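Local atomic coordinates of mannan endo-1,6-alpha-mannosidase (PDB entry 6RY0), a protein that probably cleaves alpha-1,6-mannosidic linkages as a family 76 glycoside hydrolase, and is linked to the transfer of GPI-anchored glycoproteins into the fungal cell wall. Residues Y191-T196 with D254-Q259; A200-L205 with A219-K224; W228-G233 with E238-Y243; H269-M274 with D285-L290. All blocks are in the same frame, centred on the assembly; numbering follows the deposited sequence. Where two conformers were deposited one is given.

Contact 1: Y191-T196 with D254-Q259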
loop_
_atom_site.group_PDB
_atom_site.type_symbol
_atom_site.label_atom_id
_atom_site.label_comp_id
_atom_site.label_asym_id
_atom_site.label_seq_id
_atom_site.Cartn_x
_atom_site.Cartn_y
_atom_site.Cartn_z
ATOM N N TYR A 191 1.268 20.359 5.254
ATOM C CA TYR A 191 -0.122 20.632 4.899
ATOM C C TYR A 191 -0.216 21.414 3.587
ATOM O O TYR A 191 -1.216 21.331 2.895
ATOM C CB TYR A 191 -0.800 21.404 6.015
ATOM C CG TYR A 191 -2.297 21.610 5.857
ATOM C CD1 TYR A 191 -3.206 20.563 6.049
ATOM C CD2 TYR A 191 -2.801 22.862 5.571
ATOM C CE1 TYR A 191 -4.578 20.777 5.953
ATOM C CE2 TYR A 191 -4.156 23.082 5.473
ATOM C CZ TYR A 191 -5.043 22.043 5.666
ATOM O OH TYR A 191 -6.405 22.293 5.566
ATOM N N ASN A 192 0.835 22.158 3.245
ATOM C CA ASN A 192 0.886 22.911 2.001
ATOM C C ASN A 192 1.309 22.096 0.774
ATOM O O ASN A 192 1.363 22.644 -0.317
ATOM C CB ASN A 192 1.832 24.108 2.158
ATOM C CG ASN A 192 3.296 23.700 2.359
ATOM O OD1 ASN A 192 3.611 22.645 2.870
ATOM N ND2 ASN A 192 4.200 24.569 1.958
ATOM N N TYR A 193 1.586 20.807 0.948
ATOM C CA TYR A 193 2.020 19.949 -0.145
ATOM C C TYR A 193 0.850 19.064 -0.566
ATOM O O TYR A 193 0.359 18.255 0.221
ATOM C CB TYR A 193 3.194 19.094 0.321
ATOM C CG TYR A 193 3.960 18.328 -0.737
ATOM C CD1 TYR A 193 4.446 18.959 -1.873
ATOM C CD2 TYR A 193 4.299 16.984 -0.559
ATOM C CE1 TYR A 193 5.203 18.259 -2.816
ATOM C CE2 TYR A 193 5.057 16.294 -1.498
ATOM C CZ TYR A 193 5.519 16.941 -2.618
ATOM O OH TYR A 193 6.282 16.302 -3.574
ATOM N N LYS A 194 0.383 19.232 -1.794
ATOM C CA LYS A 194 -0.636 18.339 -2.345
ATOM C C LYS A 194 0.110 17.297 -3.159
ATOM O O LYS A 194 0.682 17.599 -4.200
ATOM C CB LYS A 194 -1.656 19.096 -3.184
ATOM C CG LYS A 194 -2.613 19.945 -2.345
ATOM C CD LYS A 194 -3.783 20.535 -3.077
ATOM C CE LYS A 194 -4.801 21.024 -2.075
ATOM N NZ LYS A 194 -6.069 21.504 -2.717
ATOM N N ASN A 195 0.161 16.083 -2.638
ATOM C CA ASN A 195 1.011 15.093 -3.214
ATOM C C ASN A 195 0.247 13.942 -3.827
ATOM O O ASN A 195 -0.930 13.704 -3.567
ATOM C CB ASN A 195 2.071 14.626 -2.251
ATOM C CG ASN A 195 1.549 14.005 -1.011
ATOM O OD1 ASN A 195 0.342 13.929 -0.749
ATOM N ND2 ASN A 195 2.472 13.529 -0.203
ATOM N N THR A 196 0.944 13.230 -4.700
ATOM C CA THR A 196 0.334 12.112 -5.373
ATOM C C THR A 196 -0.147 11.063 -4.410
ATOM O O THR A 196 -1.274 10.583 -4.561
ATOM C CB THR A 196 1.291 11.538 -6.407
ATOM O OG1 THR A 196 1.566 12.597 -7.314
ATOM C CG2 THR A 196 0.685 10.343 -7.102
ATOM N N ASP A 254 5.096 23.665 -8.986
ATOM C CA ASP A 254 6.482 23.342 -8.651
ATOM C C ASP A 254 6.598 21.844 -8.483
ATOM O O ASP A 254 6.869 21.354 -7.402
ATOM C CB ASP A 254 6.901 24.069 -7.371
ATOM C CG ASP A 254 6.055 23.694 -6.158
ATOM O OD1 ASP A 254 4.829 23.471 -6.284
ATOM O OD2 ASP A 254 6.630 23.663 -5.042
ATOM N N ILE A 255 6.354 21.108 -9.554
ATOM C CA ILE A 255 6.232 19.655 -9.427
ATOM C C ILE A 255 7.578 19.065 -9.011
ATOM O O ILE A 255 8.612 19.297 -9.634
ATOM C CB ILE A 255 5.733 19.008 -10.716
ATOM C CG1 ILE A 255 4.305 19.464 -11.000
ATOM C CG2 ILE A 255 5.748 17.494 -10.599
ATOM C CD1 ILE A 255 3.766 18.970 -12.339
ATOM N N ASN A 256 7.535 18.274 -7.952
ATOM C CA ASN A 256 8.641 17.418 -7.554
ATOM C C ASN A 256 8.573 16.190 -8.435
ATOM O O ASN A 256 7.667 15.371 -8.290
ATOM C CB ASN A 256 8.494 17.095 -6.074
ATOM C CG ASN A 256 9.480 16.101 -5.595
ATOM O OD1 ASN A 256 10.299 15.605 -6.353
ATOM N ND2 ASN A 256 9.395 15.773 -4.303
ATOM N N ARG A 257 9.519 16.088 -9.371
ATOM C CA ARG A 257 9.468 15.049 -10.388
ATOM C C ARG A 257 10.120 13.731 -9.955
ATOM O O ARG A 257 10.286 12.832 -10.769
ATOM C CB ARG A 257 9.923 15.551 -11.777
ATOM C CG ARG A 257 8.899 16.558 -12.427
ATOM C CD ARG A 257 9.275 17.008 -13.852
ATOM N NE ARG A 257 8.253 17.901 -14.423
ATOM C CZ ARG A 257 8.152 19.202 -14.164
ATOM N NH1 ARG A 257 9.012 19.786 -13.339
ATOM N NH2 ARG A 257 7.177 19.925 -14.711
ATOM N N ALA A 258 10.417 13.585 -8.663
ATOM C CA ALA A 258 10.834 12.271 -8.178
ATOM C C ALA A 258 9.731 11.263 -8.471
ATOM O O ALA A 258 8.560 11.506 -8.204
ATOM C CB ALA A 258 11.110 12.297 -6.679
ATOM N N GLN A 259 10.141 10.119 -8.983
ATOM C CA GLN A 259 9.266 9.012 -9.387
ATOM C C GLN A 259 9.434 7.838 -8.435
ATOM O O GLN A 259 10.336 7.016 -8.602
ATOM C CB GLN A 259 9.561 8.587 -10.809
ATOM C CG GLN A 259 9.182 9.635 -11.857
ATOM C CD GLN A 259 9.563 9.168 -13.248
ATOM O OE1 GLN A 259 9.020 8.137 -13.734
ATOM N NE2 GLN A 259 10.430 9.863 -13.885
#

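Contact 2: A200-L205 with A219-K224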
loop_
_atom_site.group_PDB
_atom_site.type_symbol
_atom_site.label_atom_id
_atom_site.label_comp_id
_atom_site.label_asym_id
_atom_site.label_seq_id
_atom_site.Cartn_x
_atom_site.Cartn_y
_atom_site.Cartn_z
ATOM N N ALA A 200 -3.635 9.272 -4.453
ATOM C CA ALA A 200 -3.649 7.905 -4.953
ATOM C C ALA A 200 -4.317 6.954 -3.962
ATOM O O ALA A 200 -5.034 6.062 -4.381
ATOM C CB ALA A 200 -2.233 7.460 -5.274
ATOM N N CYS A 201 -4.057 7.130 -2.672
ATOM C CA CYS A 201 -4.716 6.282 -1.674
ATOM C C CYS A 201 -6.225 6.497 -1.719
ATOM O O CYS A 201 -7.004 5.536 -1.671
ATOM C CB CYS A 201 -4.189 6.586 -0.266
ATOM S SG CYS A 201 -2.491 6.067 0.069
ATOM N N PHE A 202 -6.654 7.751 -1.766
ATOM C CA PHE A 202 -8.087 8.045 -1.805
ATOM C C PHE A 202 -8.741 7.513 -3.079
ATOM O O PHE A 202 -9.826 6.940 -3.051
ATOM C CB PHE A 202 -8.274 9.549 -1.591
ATOM C CG PHE A 202 -9.702 10.024 -1.626
ATOM C CD1 PHE A 202 -10.674 9.484 -0.810
ATOM C CD2 PHE A 202 -10.071 11.053 -2.459
ATOM C CE1 PHE A 202 -11.973 9.958 -0.817
ATOM C CE2 PHE A 202 -11.379 11.522 -2.458
ATOM C CZ PHE A 202 -12.325 10.972 -1.674
ATOM N N PHE A 203 -8.043 7.679 -4.217
ATOM C CA PHE A 203 -8.471 7.139 -5.489
ATOM C C PHE A 203 -8.630 5.624 -5.412
ATOM O O PHE A 203 -9.647 5.067 -5.806
ATOM C CB PHE A 203 -7.443 7.517 -6.554
ATOM C CG PHE A 203 -7.599 6.764 -7.846
ATOM C CD1 PHE A 203 -8.747 6.899 -8.616
ATOM C CD2 PHE A 203 -6.614 5.908 -8.302
ATOM C CE1 PHE A 203 -8.915 6.179 -9.776
ATOM C CE2 PHE A 203 -6.755 5.189 -9.478
ATOM C CZ PHE A 203 -7.913 5.323 -10.207
ATOM N N ASP A 204 -7.570 4.950 -4.952
ATOM C CA ASP A 204 -7.588 3.496 -4.900
ATOM C C ASP A 204 -8.707 2.989 -4.000
ATOM O O ASP A 204 -9.415 2.049 -4.341
ATOM C CB ASP A 204 -6.208 3.020 -4.363
ATOM C CG ASP A 204 -6.043 1.529 -4.434
ATOM O OD1 ASP A 204 -6.009 1.027 -5.596
ATOM O OD2 ASP A 204 -5.891 0.884 -3.368
ATOM N N LEU A 205 -8.883 3.605 -2.830
ATOM C CA LEU A 205 -9.984 3.221 -1.934
ATOM C C LEU A 205 -11.319 3.408 -2.588
ATOM O O LEU A 205 -12.209 2.563 -2.450
ATOM C CB LEU A 205 -9.986 4.038 -0.637
ATOM C CG LEU A 205 -8.959 3.552 0.370
ATOM C CD1 LEU A 205 -8.822 4.510 1.523
ATOM C CD2 LEU A 205 -9.278 2.156 0.908
ATOM N N ALA A 219 -17.165 5.486 -7.120
ATOM C CA ALA A 219 -16.535 5.552 -8.443
ATOM C C ALA A 219 -16.481 6.960 -8.972
ATOM O O ALA A 219 -15.509 7.337 -9.610
ATOM C CB ALA A 219 -17.297 4.668 -9.410
ATOM N N GLU A 220 -17.538 7.740 -8.751
ATOM C CA GLU A 220 -17.536 9.119 -9.250
ATOM C C GLU A 220 -16.446 9.939 -8.564
ATOM O O GLU A 220 -15.745 10.725 -9.213
ATOM C CB GLU A 220 -18.916 9.745 -9.041
ATOM C CG GLU A 220 -20.048 9.110 -9.764
ATOM C CD GLU A 220 -21.409 9.520 -9.206
ATOM O OE1 GLU A 220 -21.494 10.432 -8.337
ATOM O OE2 GLU A 220 -22.414 8.917 -9.637
ATOM N N TRP A 221 -16.260 9.737 -7.259
ATOM C CA TRP A 221 -15.147 10.374 -6.559
ATOM C C TRP A 221 -13.799 9.907 -7.100
ATOM O O TRP A 221 -12.871 10.707 -7.267
ATOM C CB TRP A 221 -15.238 10.124 -5.065
ATOM C CG TRP A 221 -16.027 11.114 -4.297
ATOM C CD1 TRP A 221 -17.303 10.973 -3.803
ATOM C CD2 TRP A 221 -15.551 12.358 -3.817
ATOM N NE1 TRP A 221 -17.641 12.060 -3.047
ATOM C CE2 TRP A 221 -16.570 12.919 -3.014
ATOM C CE3 TRP A 221 -14.355 13.034 -3.968
ATOM C CZ2 TRP A 221 -16.409 14.126 -2.356
ATOM C CZ3 TRP A 221 -14.209 14.240 -3.343
ATOM C CH2 TRP A 221 -15.224 14.777 -2.549
ATOM N N ALA A 222 -13.665 8.603 -7.318
ATOM C CA ALA A 222 -12.387 8.089 -7.829
ATOM C C ALA A 222 -12.064 8.723 -9.168
ATOM O O ALA A 222 -10.930 9.137 -9.418
ATOM C CB ALA A 222 -12.461 6.585 -7.925
ATOM N N GLU A 223 -13.059 8.806 -10.055
ATOM C CA GLU A 223 -12.913 9.454 -11.374
ATOM C C GLU A 223 -12.422 10.894 -11.172
ATOM O O GLU A 223 -11.512 11.371 -11.860
ATOM C CB GLU A 223 -14.247 9.459 -12.191
ATOM C CG GLU A 223 -14.954 8.086 -12.607
ATOM C CD GLU A 223 -14.693 7.589 -14.064
ATOM O OE1 GLU A 223 -13.852 8.243 -14.724
ATOM O OE2 GLU A 223 -15.297 6.521 -14.533
ATOM N N LYS A 224 -13.086 11.618 -10.271
ATOM C CA LYS A 224 -12.772 13.020 -10.050
ATOM C C LYS A 224 -11.327 13.179 -9.603
ATOM O O LYS A 224 -10.607 14.080 -10.077
ATOM C CB LYS A 224 -13.743 13.580 -8.996
ATOM C CG LYS A 224 -13.565 15.033 -8.663
ATOM C CD LYS A 224 -14.608 15.448 -7.623
ATOM C CE LYS A 224 -15.142 16.858 -7.771
ATOM N NZ LYS A 224 -14.070 17.785 -7.477
#

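Contact 3: W228-G233 with E238-Y243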
loop_
_atom_site.group_PDB
_atom_site.type_symbol
_atom_site.label_atom_id
_atom_site.label_comp_id
_atom_site.label_asym_id
_atom_site.label_seq_id
_atom_site.Cartn_x
_atom_site.Cartn_y
_atom_site.Cartn_z
ATOM N N TRP A 228 -8.150 14.906 -11.560
ATOM C CA TRP A 228 -7.388 15.975 -10.950
ATOM C C TRP A 228 -5.878 15.699 -11.019
ATOM O O TRP A 228 -5.096 16.555 -11.395
ATOM C CB TRP A 228 -7.846 16.211 -9.492
ATOM C CG TRP A 228 -7.069 17.306 -8.849
ATOM C CD1 TRP A 228 -7.325 18.650 -8.945
ATOM C CD2 TRP A 228 -5.864 17.176 -8.078
ATOM N NE1 TRP A 228 -6.352 19.354 -8.291
ATOM C CE2 TRP A 228 -5.439 18.483 -7.753
ATOM C CE3 TRP A 228 -5.107 16.094 -7.616
ATOM C CZ2 TRP A 228 -4.308 18.732 -7.015
ATOM C CZ3 TRP A 228 -3.981 16.344 -6.859
ATOM C CH2 TRP A 228 -3.583 17.646 -6.589
ATOM N N LEU A 229 -5.474 14.476 -10.658
ATOM C CA LEU A 229 -4.075 14.091 -10.740
ATOM C C LEU A 229 -3.523 14.265 -12.168
ATOM O O LEU A 229 -2.366 14.630 -12.366
ATOM C CB LEU A 229 -3.903 12.651 -10.292
ATOM C CG LEU A 229 -3.909 12.438 -8.779
ATOM C CD1 LEU A 229 -4.015 10.948 -8.462
ATOM C CD2 LEU A 229 -2.677 13.041 -8.127
ATOM N N TYR A 230 -4.360 13.927 -13.143
ATOM C CA TYR A 230 -3.962 14.100 -14.539
ATOM C C TYR A 230 -3.890 15.592 -14.856
ATOM O O TYR A 230 -2.883 16.065 -15.388
ATOM C CB TYR A 230 -4.925 13.360 -15.476
ATOM C CG TYR A 230 -4.405 13.276 -16.888
ATOM C CD1 TYR A 230 -3.433 12.347 -17.217
ATOM C CD2 TYR A 230 -4.874 14.116 -17.870
ATOM C CE1 TYR A 230 -2.915 12.270 -18.496
ATOM C CE2 TYR A 230 -4.359 14.027 -19.172
ATOM C CZ TYR A 230 -3.392 13.103 -19.460
ATOM O OH TYR A 230 -2.840 12.993 -20.721
ATOM N N ALA A 231 -4.930 16.352 -14.530
ATOM C CA ALA A 231 -4.950 17.771 -14.874
ATOM C C ALA A 231 -3.781 18.539 -14.266
ATOM O O ALA A 231 -3.139 19.330 -14.957
ATOM C CB ALA A 231 -6.286 18.392 -14.434
ATOM N N VAL A 232 -3.489 18.323 -12.981
ATOM C CA VAL A 232 -2.430 19.054 -12.304
ATOM C C VAL A 232 -1.058 18.637 -12.847
ATOM O O VAL A 232 -0.066 19.308 -12.609
ATOM C CB VAL A 232 -2.518 18.850 -10.763
ATOM C CG1 VAL A 232 -2.141 17.441 -10.363
ATOM C CG2 VAL A 232 -1.719 19.869 -9.995
ATOM N N GLY A 233 -0.978 17.529 -13.595
ATOM C CA GLY A 233 0.254 17.138 -14.232
ATOM C C GLY A 233 1.155 16.282 -13.371
ATOM O O GLY A 233 2.306 16.056 -13.727
ATOM N N GLU A 238 2.479 13.060 -21.504
ATOM C CA GLU A 238 3.205 12.455 -22.602
ATOM C C GLU A 238 3.682 11.049 -22.256
ATOM O O GLU A 238 3.500 10.102 -23.009
ATOM C CB GLU A 238 4.393 13.344 -23.002
ATOM C CG GLU A 238 5.308 12.693 -24.041
ATOM C CD GLU A 238 6.617 13.445 -24.276
ATOM O OE1 GLU A 238 6.868 14.509 -23.651
ATOM O OE2 GLU A 238 7.426 12.958 -25.079
ATOM N N THR A 239 4.315 10.911 -21.103
ATOM C CA THR A 239 5.024 9.665 -20.764
ATOM C C THR A 239 4.303 8.797 -19.737
ATOM O O THR A 239 4.694 7.638 -19.548
ATOM C CB THR A 239 6.426 9.952 -20.205
ATOM O OG1 THR A 239 6.236 10.544 -18.909
ATOM C CG2 THR A 239 7.205 10.886 -21.117
ATOM N N TRP A 240 3.329 9.351 -19.038
ATOM C CA TRP A 240 2.633 8.639 -17.977
ATOM C C TRP A 240 3.534 8.254 -16.815
ATOM O O TRP A 240 3.138 7.445 -15.977
ATOM C CB TRP A 240 1.780 7.481 -18.509
ATOM C CG TRP A 240 0.585 8.016 -19.247
ATOM C CD1 TRP A 240 0.555 8.691 -20.437
ATOM C CD2 TRP A 240 -0.760 8.039 -18.777
ATOM N NE1 TRP A 240 -0.717 9.098 -20.737
ATOM C CE2 TRP A 240 -1.542 8.700 -19.735
ATOM C CE3 TRP A 240 -1.383 7.561 -17.629
ATOM C CZ2 TRP A 240 -2.920 8.878 -19.590
ATOM C CZ3 TRP A 240 -2.749 7.757 -17.488
ATOM C CH2 TRP A 240 -3.489 8.400 -18.468
ATOM N N ALA A 241 4.695 8.889 -16.706
ATOM C CA ALA A 241 5.391 8.956 -15.441
ATOM C C ALA A 241 4.481 9.573 -14.387
ATOM O O ALA A 241 3.610 10.379 -14.704
ATOM C CB ALA A 241 6.641 9.805 -15.578
ATOM N N VAL A 242 4.727 9.223 -13.131
ATOM C CA VAL A 242 3.919 9.705 -12.022
ATOM C C VAL A 242 4.823 10.356 -10.988
ATOM O O VAL A 242 5.645 9.696 -10.320
ATOM C CB VAL A 242 3.062 8.584 -11.414
ATOM C CG1 VAL A 242 2.229 9.134 -10.250
ATOM C CG2 VAL A 242 2.154 7.966 -12.478
ATOM N N TYR A 243 4.734 11.675 -10.922
ATOM C CA TYR A 243 5.577 12.506 -10.094
ATOM C C TYR A 243 5.037 12.579 -8.654
ATOM O O TYR A 243 4.020 11.993 -8.325
ATOM C CB TYR A 243 5.659 13.901 -10.736
ATOM C CG TYR A 243 6.147 13.850 -12.175
ATOM C CD1 TYR A 243 7.305 13.177 -12.509
ATOM C CD2 TYR A 243 5.419 14.459 -13.177
ATOM C CE1 TYR A 243 7.742 13.128 -13.817
ATOM C CE2 TYR A 243 5.838 14.413 -14.489
ATOM C CZ TYR A 243 7.017 13.732 -14.813
ATOM O OH TYR A 243 7.489 13.656 -16.108
HETATM O O HOH W 1 -1.726 10.917 -22.745
#

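Contact 4: H269-M274 with D285-L290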
loop_
_atom_site.group_PDB
_atom_site.type_symbol
_atom_site.label_atom_id
_atom_site.label_comp_id
_atom_site.label_asym_id
_atom_site.label_seq_id
_atom_site.Cartn_x
_atom_site.Cartn_y
_atom_site.Cartn_z
ATOM N N HIS A 269 -3.140 0.198 -9.905
ATOM C CA HIS A 269 -4.049 -0.656 -9.138
ATOM C C HIS A 269 -5.458 -0.064 -9.151
ATOM O O HIS A 269 -6.409 -0.769 -9.501
ATOM C CB HIS A 269 -3.459 -0.774 -7.736
ATOM C CG HIS A 269 -4.111 -1.747 -6.813
ATOM N ND1 HIS A 269 -4.999 -1.359 -5.835
ATOM C CD2 HIS A 269 -3.882 -3.067 -6.620
ATOM C CE1 HIS A 269 -5.266 -2.404 -5.078
ATOM N NE2 HIS A 269 -4.606 -3.453 -5.521
ATOM N N GLY A 270 -5.602 1.201 -8.789
ATOM C CA GLY A 270 -6.930 1.771 -8.773
ATOM C C GLY A 270 -7.550 1.832 -10.137
ATOM O O GLY A 270 -8.763 1.616 -10.294
ATOM N N ALA A 271 -6.750 2.145 -11.165
ATOM C CA ALA A 271 -7.271 2.196 -12.532
ATOM C C ALA A 271 -7.775 0.817 -12.965
ATOM O O ALA A 271 -8.768 0.729 -13.695
ATOM C CB ALA A 271 -6.204 2.713 -13.477
ATOM N N ALA A 272 -7.101 -0.253 -12.540
ATOM C CA ALA A 272 -7.543 -1.587 -12.864
ATOM C C ALA A 272 -8.896 -1.890 -12.219
ATOM O O ALA A 272 -9.765 -2.470 -12.855
ATOM C CB ALA A 272 -6.493 -2.608 -12.437
ATOM N N PHE A 273 -9.100 -1.479 -10.957
ATOM C CA PHE A 273 -10.394 -1.620 -10.340
ATOM C C PHE A 273 -11.451 -0.821 -11.088
ATOM O O PHE A 273 -12.568 -1.320 -11.286
ATOM C CB PHE A 273 -10.351 -1.241 -8.831
ATOM C CG PHE A 273 -9.843 -2.361 -7.951
ATOM C CD1 PHE A 273 -8.481 -2.529 -7.716
ATOM C CD2 PHE A 273 -10.713 -3.234 -7.335
ATOM C CE1 PHE A 273 -8.027 -3.573 -6.918
ATOM C CE2 PHE A 273 -10.259 -4.284 -6.545
ATOM C CZ PHE A 273 -8.910 -4.447 -6.336
ATOM N N MET A 274 -11.119 0.386 -11.528
ATOM C CA MET A 274 -12.071 1.184 -12.288
ATOM C C MET A 274 -12.394 0.543 -13.633
ATOM O O MET A 274 -13.551 0.572 -14.071
ATOM C CB MET A 274 -11.591 2.603 -12.531
ATOM C CG MET A 274 -11.486 3.452 -11.273
ATOM S SD MET A 274 -13.074 3.721 -10.445
ATOM C CE MET A 274 -13.821 4.885 -11.585
ATOM N N ASP A 285 -7.391 2.148 -21.225
ATOM C CA ASP A 285 -6.296 2.940 -21.767
ATOM C C ASP A 285 -5.394 3.450 -20.670
ATOM O O ASP A 285 -4.163 3.464 -20.813
ATOM C CB ASP A 285 -6.815 4.142 -22.571
ATOM C CG ASP A 285 -7.558 3.774 -23.817
ATOM O OD1 ASP A 285 -7.416 2.638 -24.304
ATOM O OD2 ASP A 285 -8.253 4.657 -24.353
ATOM N N ARG A 286 -5.994 3.881 -19.558
ATOM C CA ARG A 286 -5.223 4.388 -18.424
ATOM C C ARG A 286 -4.405 3.267 -17.775
ATOM O O ARG A 286 -3.241 3.470 -17.443
ATOM C CB ARG A 286 -6.151 5.079 -17.416
ATOM C CG ARG A 286 -6.722 6.375 -17.949
ATOM C CD ARG A 286 -7.938 6.844 -17.194
ATOM N NE ARG A 286 -8.523 7.970 -17.897
ATOM C CZ ARG A 286 -9.431 8.772 -17.396
ATOM N NH1 ARG A 286 -9.887 8.590 -16.164
ATOM N NH2 ARG A 286 -9.892 9.764 -18.160
ATOM N N VAL A 287 -5.003 2.077 -17.604
ATOM C CA VAL A 287 -4.251 0.919 -17.143
ATOM C C VAL A 287 -3.059 0.680 -18.045
ATOM O O VAL A 287 -1.923 0.516 -17.581
ATOM C CB VAL A 287 -5.169 -0.324 -17.102
ATOM C CG1 VAL A 287 -4.371 -1.629 -17.003
ATOM C CG2 VAL A 287 -6.169 -0.228 -15.949
ATOM N N ASP A 288 -3.303 0.645 -19.348
ATOM C CA ASP A 288 -2.240 0.283 -20.283
ATOM C C ASP A 288 -1.127 1.329 -20.279
ATOM O O ASP A 288 0.050 0.975 -20.315
ATOM C CB ASP A 288 -2.831 0.124 -21.680
ATOM C CG ASP A 288 -3.749 -1.082 -21.799
ATOM O OD1 ASP A 288 -3.699 -1.968 -20.923
ATOM O OD2 ASP A 288 -4.478 -1.138 -22.814
ATOM N N ASN A 289 -1.485 2.607 -20.237
ATOM C CA ASN A 289 -0.493 3.676 -20.212
ATOM C C ASN A 289 0.307 3.687 -18.919
ATOM O O ASN A 289 1.531 3.827 -18.958
ATOM C CB ASN A 289 -1.161 5.025 -20.449
ATOM C CG ASN A 289 -1.480 5.280 -21.911
ATOM O OD1 ASN A 289 -0.757 4.847 -22.788
ATOM N ND2 ASN A 289 -2.536 6.008 -22.166
ATOM N N LEU A 290 -0.370 3.547 -17.778
ATOM C CA LEU A 290 0.342 3.497 -16.522
ATOM C C LEU A 290 1.283 2.294 -16.494
ATOM O O LEU A 290 2.421 2.403 -16.027
ATOM C CB LEU A 290 -0.627 3.419 -15.346
ATOM C CG LEU A 290 -1.346 4.737 -15.050
ATOM C CD1 LEU A 290 -2.578 4.495 -14.196
ATOM C CD2 LEU A 290 -0.423 5.767 -14.382
#

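Contact 1: Y191-T196 with D254-Q259
Asn256 hands an N-H to the phenol oxygen of Tyr193. Asn256 ND2 lies 3.2 Å from Tyr193 OH, but the N-H...O angle is only 137°, and the oxygen sits tilted from the amide plane, so the bond is bent. The tight part is small: CB of Asn256 also comes within 3.4 Å of Tyr193 OH, and the two side chains cross at about a right angle. With CG anti to the backbone N (chi1 -169°), the ring of Tyr193 extends so that its hydroxyl end comes to the 254-259 loop. That hydroxyl has a stronger partner in Asp244, and the ring meets that of His247. The looser side is the 254-259 loop, where Asn256 is partly exposed and little else approaches the strand. Here the amide is steadied from within: Asn256 OD1 accepts from the backbone N of Ala258 at 3.1 Å, an Asx turn, with the donor above the carbonyl plane. Tyr193 lies in the two-stranded antiparallel sheet with 245-247. With OD1 held by Ala258 and ND2 donating to Tyr193, the two bonds together restrict the amide's rotation; since the phenol oxygen accepts from Asn256, it is probably the donor toward Asp244.

Contact 2: A200-L205 with A219-K224
Trp221 opens the contact from helix 216-231 by offering a face of its indole to the edge of Phe202. The pair is an offset edge-to-face one, with ring centroids 5.5 Å apart and planes at 70°; CE2 and CZ of Phe202 both come to 3.7 Å from CE3 of Trp221, CZ lying above the six-membered ring toward its rim. A chi1 of 179° sets the Phe202 ring beside its own carbonyl carbon, from where it reaches across. Trp163 stacks on Phe202 and meets Trp221 edge-to-face, making a three-ring cluster with helix 155-167. The two segments belong to consecutive helices, 196-213 and 216-231, joined by a very short link: a helical hairpin within the (alpha/alpha)6 fold known for family 76. One residue on, Ala222 brings the backbones close, its CA 4.7 Å from that of Phe203. Its small CB packs 3.8 Å from CD1 of Phe203, and its carbonyl O lies near the plane of that ring, at the edge, 3.2 Å from CD1. Next in sequence, Glu223 turns from this interface and forms a salt bridge with Lys282 and a hydrogen bond with Trp283.

Contact 3: W228-G233 with E238-Y243
Tyr230 and Trp240 bring their rings together where helix 216-231 gives way to the following loop. CE1 of Tyr230 lies 3.6 Å from CZ2 of Trp240 and 3.4 Å above the indole plane, offset toward its rim. The planes meet at 36°, too steep for a parallel stack and too shallow for an edge-to-face one, with centroids 5.3 Å apart. The two side chains leave their backbones differently: in Tyr230 CG is anti to the backbone N (-168°), whereas in Trp240 it is anti to the carbonyl carbon (-71°), and they cross at about a right angle. A water ties their polar ends together, accepting from NE1 of Trp240 at 2.9 Å, in the indole plane, and lying 3.1 Å from OH of Tyr230. The second touch is quieter. Gly233 O comes to 3.5 Å from CD2 of Tyr243, at the edge of the ring and in its plane, while the phenol end of Tyr243 bonds to Asp236. Gly233 closes the helix in a Schellman motif, with positive phi and its N bonded to Tyr230 O. Within the loop, Thr239 OG1 accepts from Ala241 N at 3.2 Å, an ST turn that shapes the chain beside Trp240. His237 stacks on Tyr230, Trp240 packs on helix 281-298 through Arg286, Asn289 and Leu290, and Val242 reaches helices 196-213 and 261-278 before the chain enters strand 245-247.

Contact 4: H269-M274 with D285-L290
Val287 presses its CG2 methyl against the backbone of Ala271 and Ala272, and this methyl-on-backbone packing is the tightest touch between the two helices. CG2 of Val287 lies 3.5 Å from both Ala271 C and Ala272 N, so it rests on the peptide link between them. A chi1 of 164° turns CG2, the branch anti to the carbonyl carbon, onto the other helix. Methyl-to-methyl contacts complete the interface: Ala271 CB is 3.8 Å from Val287 CG2 and 4.1 Å from Leu290 CD1, and Ala272 CB is 4.3 Å from Val287 CG2. The segments run nearly antiparallel, at 156°, with axes 8.7 Å apart at closest approach, as suits the consecutive helices 261-278 and 281-298 of a helical hairpin. Polar pairing lies off the interface, where Asp288 engages Lys284 and His340. With no hydrogen bond between the segments, their attraction is dispersion and the burial of apolar surface; the small alanine side chains let Val287 CG2 reach the backbone of the opposite helix.

From the N terminus, the chain enters contact 1 at strand 193-195 and passes straight into helix 196-213, where contact 2 opens. Contact 2 closes on helix 216-231, whose end begins contact 3; that short loop closes at 238-243, just before strand 245-247. Contact 1 closes only at 254-259, so contacts 2 and 3 are nested in its loop, one after the other. Contact 4 follows in series, joining helices 261-278 and 281-298. Cross-ties knit the set: Thr196 OG1 probably bonds to Tyr243 O between contacts 1 and 3, Asp204 probably bonds to His269 between 2 and 4, and Val242 packs against Leu290 between 3 and 4.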